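Local structure of ureidoglycolate hydrolase (Arabidopsis thaliana, 4PXE) at residues V70-G75 / L133-E138; I309-R314 / D345-S350; L13-P18 / G416-S421. The protein hydrolyses (S)-ureidoglycolate to glyoxylate, ammonium and carbon dioxide, using two manganese ions per subunit of a homodimer, in plant purine breakdown. One frame throughout, in Å; residues are numbered along the deposited sequence.

Contact 1: V70-G75 / L133-E138; sequences VGNIFG and LFTSEE. With MN (manganese (II) ion), chain D; GLV (glyoxylic acid), chain E.
Thr135 carries its OG1 anti to the backbone N (chi1 -160°), facing Val70, while Asn72 has CG beside its own N (chi1 -63°), and the two side chains cross at about a right angle. The hydroxyl OG1 of Thr135 donates to Val70 O at 2.7 Å, and Thr135 N donates to Asn72 OD1 at 2.8 Å, so Thr135 is gripped through backbone and side chain. Nearby, Ile73 and Leu133 form an antiparallel hydrogen-bonded pair; their side chains lie side by side, and Ile73 CD1 meets Leu133 CD2 at 3.8 Å. Arg51 from helix 45-60 bonds the same threonine hydroxyl, and Asp68 holds the Asn72 amide through ND2. A valine in place of Thr135 would probably leave Val70 O with Tyr43 OH but without the threonine donor, and Arg51 NH2 without its hydroxyl partner. Farther along, the chain runs into the active site, where Glu138 OE2 binds manganese at 2.2 Å, joined by Asp103 and His402. A water on that metal donates to Glu137 OE1 at 2.6 Å and to O1 of glyoxylate. The buried polar grip is therefore likely to steady the chain leading to two carboxylates, one at the metal and both at the ligand pocket.

Contact 2: I309-R314 / D345-S350; sequences IDEARR and DPPALS
Glu311, in the first turn of helix 311-332, lies against Pro346 and Pro347 and can be followed outward atom by atom. Its CB packs on Pro347 CD at 3.9 Å. CG, anti to the backbone N (chi1 -169°), stays near that same proline carbon, and the chain continues extended; it crosses Pro347 at about a right angle and lies side by side with Pro346. The carboxylate carbon CD comes to 3.8 Å from Pro346 CA. At the tip OE1 lies 3.5 Å from Pro347 CD, while OE2 rests on Pro346, 3.6 Å from its CB. One turn on, Arg314, its chain bent at chi2 and chi3, donates from NH1 to Asp345 O at 2.9 Å, with the oxygen close to the guanidinium plane; a weak bond from NH2 reaches the same oxygen. The helix start is itself fixed by Asp310 at the N-cap, whose OD1 uses its anti lone pair to accept from Arg313 N at 2.9 Å.

The contact joins the helix after strand 295-308 to the link leaving strand 335-344. Residues 309-314 and Asp345 belong to the region involved in dimerization, although the second subunit touches neither segment. Chemically, Arg314 is met here by a neutral carbonyl, while the Asp345 carboxylate has its own partner, OD1 forming a salt bridge with Arg150. The Glu311 carboxylate, touching proline carbons, lies beyond the N-terminal end of the helix, whose dipole would probably stabilise its negative charge.

Contact 3: L13-P18 / G416-S421; sequences LSVDAP and GVKVLS
Val15 and Leu13, on the link between helix 9-12 and helix 17-28, pack on helix 410-429, the last helix of this M20-family chain. Asp16 ends the link as the centre of an inverse gamma turn and as N-cap of helix 17-28. The tight part is made by Val15 and Leu13. CG2 of Val15 lies anti to the carbonyl carbon and meets two neighbours at once: Val417 CG1 at 3.8 Å and Lys418 CG, also at 3.8 Å. Leu13 packs just as closely, CD1 lying 3.7 Å from Lys418 O and 4.2 Å from Ser421 CB. Helix 105-120 closes this apolar patch through Val117, which touches Leu13, Val15 and Ser421.

On the polar side packing gives way to water. Lys418 runs extended beyond CG, its CE passing 3.8 Å from Leu13 O, and its NZ donates to a water at 3.1 Å that in turn donates to that same carbonyl oxygen, so the ammonium is tied to the link indirectly. Within the helix, Ser421 folds its hydroxyl back: OG donates to Val417 O at 3.0 Å from above the carbonyl plane, sharing this acceptor with Ser421 N.

The three contacts tie distant segments at different depths from the active site. Contact 1 alone reaches it, carrying Glu137 and Glu138 to the manganese and the glyoxylate, which Asn294 of the second subunit also binds. Contact 2 follows later in the chain; the centres of contacts 1 and 2 are about 25 Å apart, their nearest atoms about 10 Å, and the Asp345 side chain lies about 10 Å from the glyoxylate. Contact 3 pairs segments near the two ends of the chain and so encloses both others in sequence. Its centre is about 23 Å from that of contact 1 and about 32 Å from that of contact 2, and its Val417 side chain stands about 11 Å from that of His208, a manganese ligand.

Contact 1: V70-G75 / L133-E138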
loop_
_atom_site.group_PDB
_atom_site.type_symbol
_atom_site.label_atom_id
_atom_site.label_comp_id
_atom_site.label_asym_id
_atom_site.label_seq_id
_atom_site.Cartn_x
_atom_site.Cartn_y
_atom_site.Cartn_z
ATOM N N VAL A 70 0.350 -19.051 23.442
ATOM C CA VAL A 70 0.487 -18.261 22.216
ATOM C C VAL A 70 1.138 -19.038 21.079
ATOM O O VAL A 70 1.348 -18.502 19.990
ATOM C CB VAL A 70 1.272 -16.944 22.440
ATOM C CG1 VAL A 70 0.554 -16.052 23.453
ATOM C CG2 VAL A 70 2.700 -17.219 22.874
ATOM N N GLY A 71 1.476 -20.295 21.334
ATOM C CA GLY A 71 1.978 -21.136 20.266
ATOM C C GLY A 71 3.485 -21.260 20.178
ATOM O O GLY A 71 3.994 -21.716 19.153
ATOM N N ASN A 72 4.205 -20.863 21.223
ATOM C CA ASN A 72 5.593 -21.304 21.329
ATOM C C ASN A 72 5.564 -22.816 21.464
ATOM O O ASN A 72 4.750 -23.367 22.216
ATOM C CB ASN A 72 6.319 -20.686 22.529
ATOM C CG ASN A 72 6.442 -19.174 22.447
ATOM O OD1 ASN A 72 6.881 -18.608 21.440
ATOM N ND2 ASN A 72 6.080 -18.508 23.530
ATOM N N ILE A 73 6.442 -23.489 20.731
ATOM C CA ILE A 73 6.453 -24.947 20.672
ATOM C C ILE A 73 7.748 -25.467 21.280
ATOM O O ILE A 73 8.821 -24.940 20.995
ATOM C CB ILE A 73 6.280 -25.423 19.216
ATOM C CG1 ILE A 73 4.889 -25.015 18.711
ATOM C CG2 ILE A 73 6.452 -26.924 19.101
ATOM C CD1 ILE A 73 4.681 -25.132 17.214
ATOM N N PHE A 74 7.646 -26.489 22.131
ATOM C CA PHE A 74 8.783 -26.989 22.882
ATOM C C PHE A 74 8.935 -28.480 22.617
ATOM O O PHE A 74 7.943 -29.207 22.610
ATOM C CB PHE A 74 8.569 -26.763 24.387
ATOM C CG PHE A 74 8.390 -25.315 24.773
ATOM C CD1 PHE A 74 7.149 -24.702 24.661
ATOM C CD2 PHE A 74 9.457 -24.573 25.257
ATOM C CE1 PHE A 74 6.976 -23.369 25.016
ATOM C CE2 PHE A 74 9.293 -23.235 25.617
ATOM C CZ PHE A 74 8.050 -22.637 25.495
ATOM N N GLY A 75 10.166 -28.929 22.386
ATOM C CA GLY A 75 10.448 -30.340 22.169
ATOM C C GLY A 75 11.592 -30.789 23.053
ATOM O O GLY A 75 12.745 -30.410 22.830
ATOM N N LEU A 133 10.578 -23.715 19.251
ATOM C CA LEU A 133 10.133 -22.996 18.067
ATOM C C LEU A 133 9.361 -21.795 18.572
ATOM O O LEU A 133 8.237 -21.933 19.052
ATOM C CB LEU A 133 9.258 -23.882 17.179
ATOM C CG LEU A 133 8.477 -23.172 16.066
ATOM C CD1 LEU A 133 9.389 -22.288 15.209
ATOM C CD2 LEU A 133 7.749 -24.190 15.195
ATOM N N PHE A 134 9.971 -20.617 18.507
ATOM C CA PHE A 134 9.288 -19.411 18.962
ATOM C C PHE A 134 8.096 -19.130 18.053
ATOM O O PHE A 134 8.156 -19.372 16.846
ATOM C CB PHE A 134 10.270 -18.245 19.012
ATOM C CG PHE A 134 11.364 -18.448 20.023
ATOM C CD1 PHE A 134 11.169 -18.096 21.349
ATOM C CD2 PHE A 134 12.570 -19.028 19.662
ATOM C CE1 PHE A 134 12.162 -18.304 22.294
ATOM C CE2 PHE A 134 13.575 -19.233 20.606
ATOM C CZ PHE A 134 13.371 -18.869 21.919
ATOM N N THR A 135 6.995 -18.665 18.632
ATOM C CA THR A 135 5.755 -18.586 17.879
ATOM C C THR A 135 5.840 -17.615 16.694
ATOM O O THR A 135 5.197 -17.815 15.669
ATOM C CB THR A 135 4.548 -18.257 18.798
ATOM O OG1 THR A 135 3.337 -18.640 18.137
ATOM C CG2 THR A 135 4.510 -16.777 19.186
ATOM N N SER A 136 6.653 -16.574 16.852
ATOM C CA SER A 136 6.913 -15.600 15.799
ATOM C C SER A 136 8.037 -14.714 16.282
ATOM O O SER A 136 8.071 -14.351 17.462
ATOM C CB SER A 136 5.668 -14.748 15.533
ATOM O OG SER A 136 6.011 -13.549 14.858
ATOM N N GLU A 137 8.954 -14.358 15.385
ATOM C CA GLU A 137 10.025 -13.434 15.727
ATOM C C GLU A 137 9.941 -12.160 14.890
ATOM O O GLU A 137 10.431 -11.104 15.298
ATOM C CB GLU A 137 11.388 -14.119 15.548
ATOM C CG GLU A 137 12.583 -13.281 15.974
ATOM C CD GLU A 137 13.186 -12.466 14.853
ATOM O OE1 GLU A 137 12.810 -12.648 13.669
ATOM O OE2 GLU A 137 14.048 -11.614 15.170
ATOM N N GLU A 138 9.347 -12.259 13.703
ATOM C CA GLU A 138 9.275 -11.108 12.799
ATOM C C GLU A 138 8.099 -10.190 13.142
ATOM O O GLU A 138 7.058 -10.664 13.591
ATOM C CB GLU A 138 9.205 -11.571 11.344
ATOM C CG GLU A 138 10.392 -12.433 10.933
ATOM C CD GLU A 138 11.626 -11.641 10.622
ATOM O OE1 GLU A 138 11.726 -10.438 10.954
ATOM O OE2 GLU A 138 12.518 -12.257 10.003
HETATM MN MN MN D . 14.647 -11.903 9.945
HETATM C C1 GLV E . 14.721 -9.587 12.493
HETATM O O1 GLV E . 15.334 -10.513 13.322
HETATM C C2 GLV E . 15.521 -8.355 12.258
HETATM O O2 GLV E . 16.666 -8.249 12.805
HETATM O O3 GLV E . 15.057 -7.437 11.518
HETATM O O HOH W 1 14.690 -12.855 11.864
HETATM O O HOH W 2 16.332 -11.268 10.270
#

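Contact 2: I309-R314 / D345-S350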
loop_
_atom_site.group_PDB
_atom_site.type_symbol
_atom_site.label_atom_id
_atom_site.label_comp_id
_atom_site.label_asym_id
_atom_site.label_seq_id
_atom_site.Cartn_x
_atom_site.Cartn_y
_atom_site.Cartn_z
ATOM N N ILE A 309 24.834 -0.764 17.886
ATOM C CA ILE A 309 25.413 -1.559 18.964
ATOM C C ILE A 309 25.511 -0.688 20.219
ATOM O O ILE A 309 25.389 -1.186 21.339
ATOM C CB ILE A 309 26.782 -2.168 18.567
ATOM C CG1 ILE A 309 27.299 -3.108 19.669
ATOM C CG2 ILE A 309 27.799 -1.077 18.262
ATOM C CD1 ILE A 309 26.336 -4.229 20.052
ATOM N N ASP A 310 25.677 0.620 20.011
ATOM C CA ASP A 310 25.710 1.593 21.101
ATOM C C ASP A 310 24.317 2.172 21.367
ATOM O O ASP A 310 23.751 2.878 20.518
ATOM C CB ASP A 310 26.689 2.719 20.776
ATOM C CG ASP A 310 26.958 3.609 21.967
ATOM O OD1 ASP A 310 26.171 4.543 22.199
ATOM O OD2 ASP A 310 27.947 3.357 22.688
ATOM N N GLU A 311 23.772 1.870 22.538
ATOM C CA GLU A 311 22.405 2.252 22.895
ATOM C C GLU A 311 22.199 3.770 22.906
ATOM O O GLU A 311 21.218 4.283 22.356
ATOM C CB GLU A 311 22.031 1.648 24.251
ATOM C CG GLU A 311 20.558 1.757 24.625
ATOM C CD GLU A 311 20.233 1.026 25.925
ATOM O OE1 GLU A 311 21.171 0.506 26.569
ATOM O OE2 GLU A 311 19.044 0.966 26.302
ATOM N N ALA A 312 23.134 4.495 23.506
ATOM C CA ALA A 312 23.033 5.952 23.564
ATOM C C ALA A 312 23.017 6.606 22.175
ATOM O O ALA A 312 22.246 7.544 21.926
ATOM C CB ALA A 312 24.170 6.530 24.423
ATOM N N ARG A 313 23.864 6.121 21.276
ATOM C CA ARG A 313 23.922 6.637 19.913
ATOM C C ARG A 313 22.592 6.378 19.194
ATOM O O ARG A 313 22.064 7.253 18.492
ATOM C CB ARG A 313 25.067 5.965 19.162
ATOM C CG ARG A 313 25.698 6.794 18.068
ATOM C CD ARG A 313 27.138 6.365 17.839
ATOM N NE ARG A 313 27.253 4.920 17.659
ATOM C CZ ARG A 313 28.374 4.223 17.836
ATOM N NH1 ARG A 313 29.495 4.838 18.196
ATOM N NH2 ARG A 313 28.377 2.909 17.650
ATOM N N ARG A 314 22.057 5.173 19.388
ATOM C CA ARG A 314 20.749 4.782 18.849
ATOM C C ARG A 314 19.662 5.739 19.343
ATOM O O ARG A 314 18.866 6.256 18.555
ATOM C CB ARG A 314 20.431 3.348 19.281
ATOM C CG ARG A 314 19.341 2.619 18.491
ATOM C CD ARG A 314 17.946 2.775 19.074
ATOM N NE ARG A 314 17.880 2.739 20.533
ATOM C CZ ARG A 314 17.669 1.648 21.265
ATOM N NH1 ARG A 314 17.537 0.454 20.696
ATOM N NH2 ARG A 314 17.603 1.747 22.588
ATOM N N ASP A 345 14.723 -1.184 22.644
ATOM C CA ASP A 345 15.285 -2.214 23.499
ATOM C C ASP A 345 16.786 -2.044 23.647
ATOM O O ASP A 345 17.451 -1.555 22.749
ATOM C CB ASP A 345 14.967 -3.590 22.911
ATOM C CG ASP A 345 13.478 -3.797 22.705
ATOM O OD1 ASP A 345 13.068 -4.003 21.548
ATOM O OD2 ASP A 345 12.723 -3.749 23.700
ATOM N N PRO A 346 17.328 -2.461 24.802
ATOM C CA PRO A 346 18.775 -2.418 25.015
ATOM C C PRO A 346 19.479 -3.542 24.265
ATOM O O PRO A 346 18.835 -4.508 23.868
ATOM C CB PRO A 346 18.899 -2.630 26.530
ATOM C CG PRO A 346 17.703 -3.448 26.885
ATOM C CD PRO A 346 16.597 -2.930 25.993
ATOM N N PRO A 347 20.793 -3.410 24.068
ATOM C CA PRO A 347 21.554 -4.535 23.516
ATOM C C PRO A 347 21.696 -5.619 24.576
ATOM O O PRO A 347 21.422 -5.367 25.753
ATOM C CB PRO A 347 22.910 -3.908 23.208
ATOM C CG PRO A 347 23.040 -2.794 24.193
ATOM C CD PRO A 347 21.658 -2.269 24.424
ATOM N N ALA A 348 22.091 -6.822 24.175
ATOM C CA ALA A 348 22.407 -7.859 25.157
ATOM C C ALA A 348 23.796 -8.425 24.932
ATOM O O ALA A 348 24.302 -8.443 23.814
ATOM C CB ALA A 348 21.379 -8.968 25.140
ATOM N N LEU A 349 24.407 -8.887 26.016
ATOM C CA LEU A 349 25.699 -9.558 25.956
ATOM C C LEU A 349 25.507 -11.064 26.108
ATOM O O LEU A 349 24.723 -11.518 26.938
ATOM C CB LEU A 349 26.610 -9.053 27.082
ATOM C CG LEU A 349 27.163 -7.631 26.978
ATOM C CD1 LEU A 349 27.844 -7.234 28.281
ATOM C CD2 LEU A 349 28.135 -7.524 25.822
ATOM N N SER A 350 26.222 -11.846 25.302
ATOM C CA SER A 350 26.220 -13.293 25.492
ATOM C C SER A 350 26.956 -13.671 26.772
ATOM O O SER A 350 27.879 -12.976 27.195
ATOM C CB SER A 350 26.884 -13.982 24.313
ATOM O OG SER A 350 26.276 -13.547 23.110
#

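Contact 3: L13-P18 / G416-S421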
loop_
_atom_site.group_PDB
_atom_site.type_symbol
_atom_site.label_atom_id
_atom_site.label_comp_id
_atom_site.label_asym_id
_atom_site.label_seq_id
_atom_site.Cartn_x
_atom_site.Cartn_y
_atom_site.Cartn_z
ATOM N N LEU A 13 30.274 -37.175 15.497
ATOM C CA LEU A 13 29.123 -36.405 15.043
ATOM C C LEU A 13 29.042 -36.415 13.521
ATOM O O LEU A 13 29.990 -36.018 12.842
ATOM C CB LEU A 13 29.208 -34.963 15.557
ATOM C CG LEU A 13 29.295 -34.766 17.072
ATOM C CD1 LEU A 13 29.330 -33.270 17.407
ATOM C CD2 LEU A 13 28.147 -35.459 17.800
ATOM N N SER A 14 27.920 -36.883 12.982
ATOM C CA SER A 14 27.711 -36.807 11.537
ATOM C C SER A 14 26.302 -36.332 11.217
ATOM O O SER A 14 25.319 -36.818 11.778
ATOM C CB SER A 14 28.010 -38.145 10.847
ATOM O OG SER A 14 26.996 -39.091 11.098
ATOM N N VAL A 15 26.233 -35.370 10.309
ATOM C CA VAL A 15 24.995 -34.702 9.935
ATOM C C VAL A 15 24.535 -35.221 8.589
ATOM O O VAL A 15 25.356 -35.490 7.713
ATOM C CB VAL A 15 25.224 -33.166 9.835
ATOM C CG1 VAL A 15 23.993 -32.444 9.299
ATOM C CG2 VAL A 15 25.656 -32.590 11.181
ATOM N N ASP A 16 23.225 -35.372 8.424
ATOM C CA ASP A 16 22.668 -35.680 7.118
ATOM C C ASP A 16 22.511 -34.349 6.389
ATOM O O ASP A 16 21.440 -33.746 6.413
ATOM C CB ASP A 16 21.308 -36.357 7.280
ATOM C CG ASP A 16 20.702 -36.800 5.956
ATOM O OD1 ASP A 16 21.265 -36.491 4.888
ATOM O OD2 ASP A 16 19.639 -37.453 5.992
ATOM N N ALA A 17 23.585 -33.884 5.751
ATOM C CA ALA A 17 23.557 -32.562 5.116
ATOM C C ALA A 17 22.545 -32.419 3.967
ATOM O O ALA A 17 21.808 -31.440 3.930
ATOM C CB ALA A 17 24.964 -32.116 4.694
ATOM N N PRO A 18 22.484 -33.389 3.031
ATOM C CA PRO A 18 21.451 -33.268 1.992
ATOM C C PRO A 18 20.040 -33.396 2.560
ATOM O O PRO A 18 19.107 -32.787 2.028
ATOM C CB PRO A 18 21.731 -34.456 1.066
ATOM C CG PRO A 18 23.142 -34.827 1.335
ATOM C CD PRO A 18 23.412 -34.503 2.759
ATOM N N GLY A 416 27.489 -25.768 11.536
ATOM C CA GLY A 416 26.733 -25.116 12.591
ATOM C C GLY A 416 25.999 -26.118 13.462
ATOM O O GLY A 416 25.986 -25.997 14.687
ATOM N N VAL A 417 25.380 -27.115 12.834
ATOM C CA VAL A 417 24.685 -28.171 13.565
ATOM C C VAL A 417 25.649 -28.961 14.453
ATOM O O VAL A 417 25.320 -29.282 15.601
ATOM C CB VAL A 417 23.918 -29.118 12.606
ATOM C CG1 VAL A 417 23.432 -30.370 13.339
ATOM C CG2 VAL A 417 22.735 -28.382 11.960
ATOM N N LYS A 418 26.844 -29.251 13.952
ATOM C CA LYS A 418 27.821 -29.973 14.763
ATOM C C LYS A 418 28.247 -29.163 15.975
ATOM O O LYS A 418 28.342 -29.712 17.077
ATOM C CB LYS A 418 29.045 -30.354 13.934
ATOM C CG LYS A 418 28.787 -31.438 12.904
ATOM C CD LYS A 418 30.029 -31.654 12.061
ATOM C CE LYS A 418 29.797 -32.703 11.002
ATOM N NZ LYS A 418 30.912 -32.727 10.018
ATOM N N VAL A 419 28.514 -27.874 15.787
ATOM C CA VAL A 419 28.870 -27.020 16.916
ATOM C C VAL A 419 27.716 -26.941 17.915
ATOM O O VAL A 419 27.924 -27.015 19.128
ATOM C CB VAL A 419 29.293 -25.617 16.454
ATOM C CG1 VAL A 419 29.493 -24.682 17.659
ATOM C CG2 VAL A 419 30.557 -25.698 15.611
ATOM N N LEU A 420 26.494 -26.826 17.408
ATOM C CA LEU A 420 25.324 -26.818 18.279
ATOM C C LEU A 420 25.192 -28.116 19.079
ATOM O O LEU A 420 24.988 -28.077 20.294
ATOM C CB LEU A 420 24.059 -26.559 17.470
ATOM C CG LEU A 420 22.769 -26.513 18.287
ATOM C CD1 LEU A 420 22.825 -25.419 19.348
ATOM C CD2 LEU A 420 21.566 -26.299 17.363
ATOM N N SER A 421 25.322 -29.255 18.399
ATOM C CA SER A 421 25.260 -30.559 19.054
ATOM C C SER A 421 26.280 -30.674 20.178
ATOM O O SER A 421 25.965 -31.102 21.298
ATOM C CB SER A 421 25.528 -31.669 18.041
ATOM O OG SER A 421 24.509 -31.743 17.058
HETATM O O HOH W 3 30.963 -35.832 9.969
#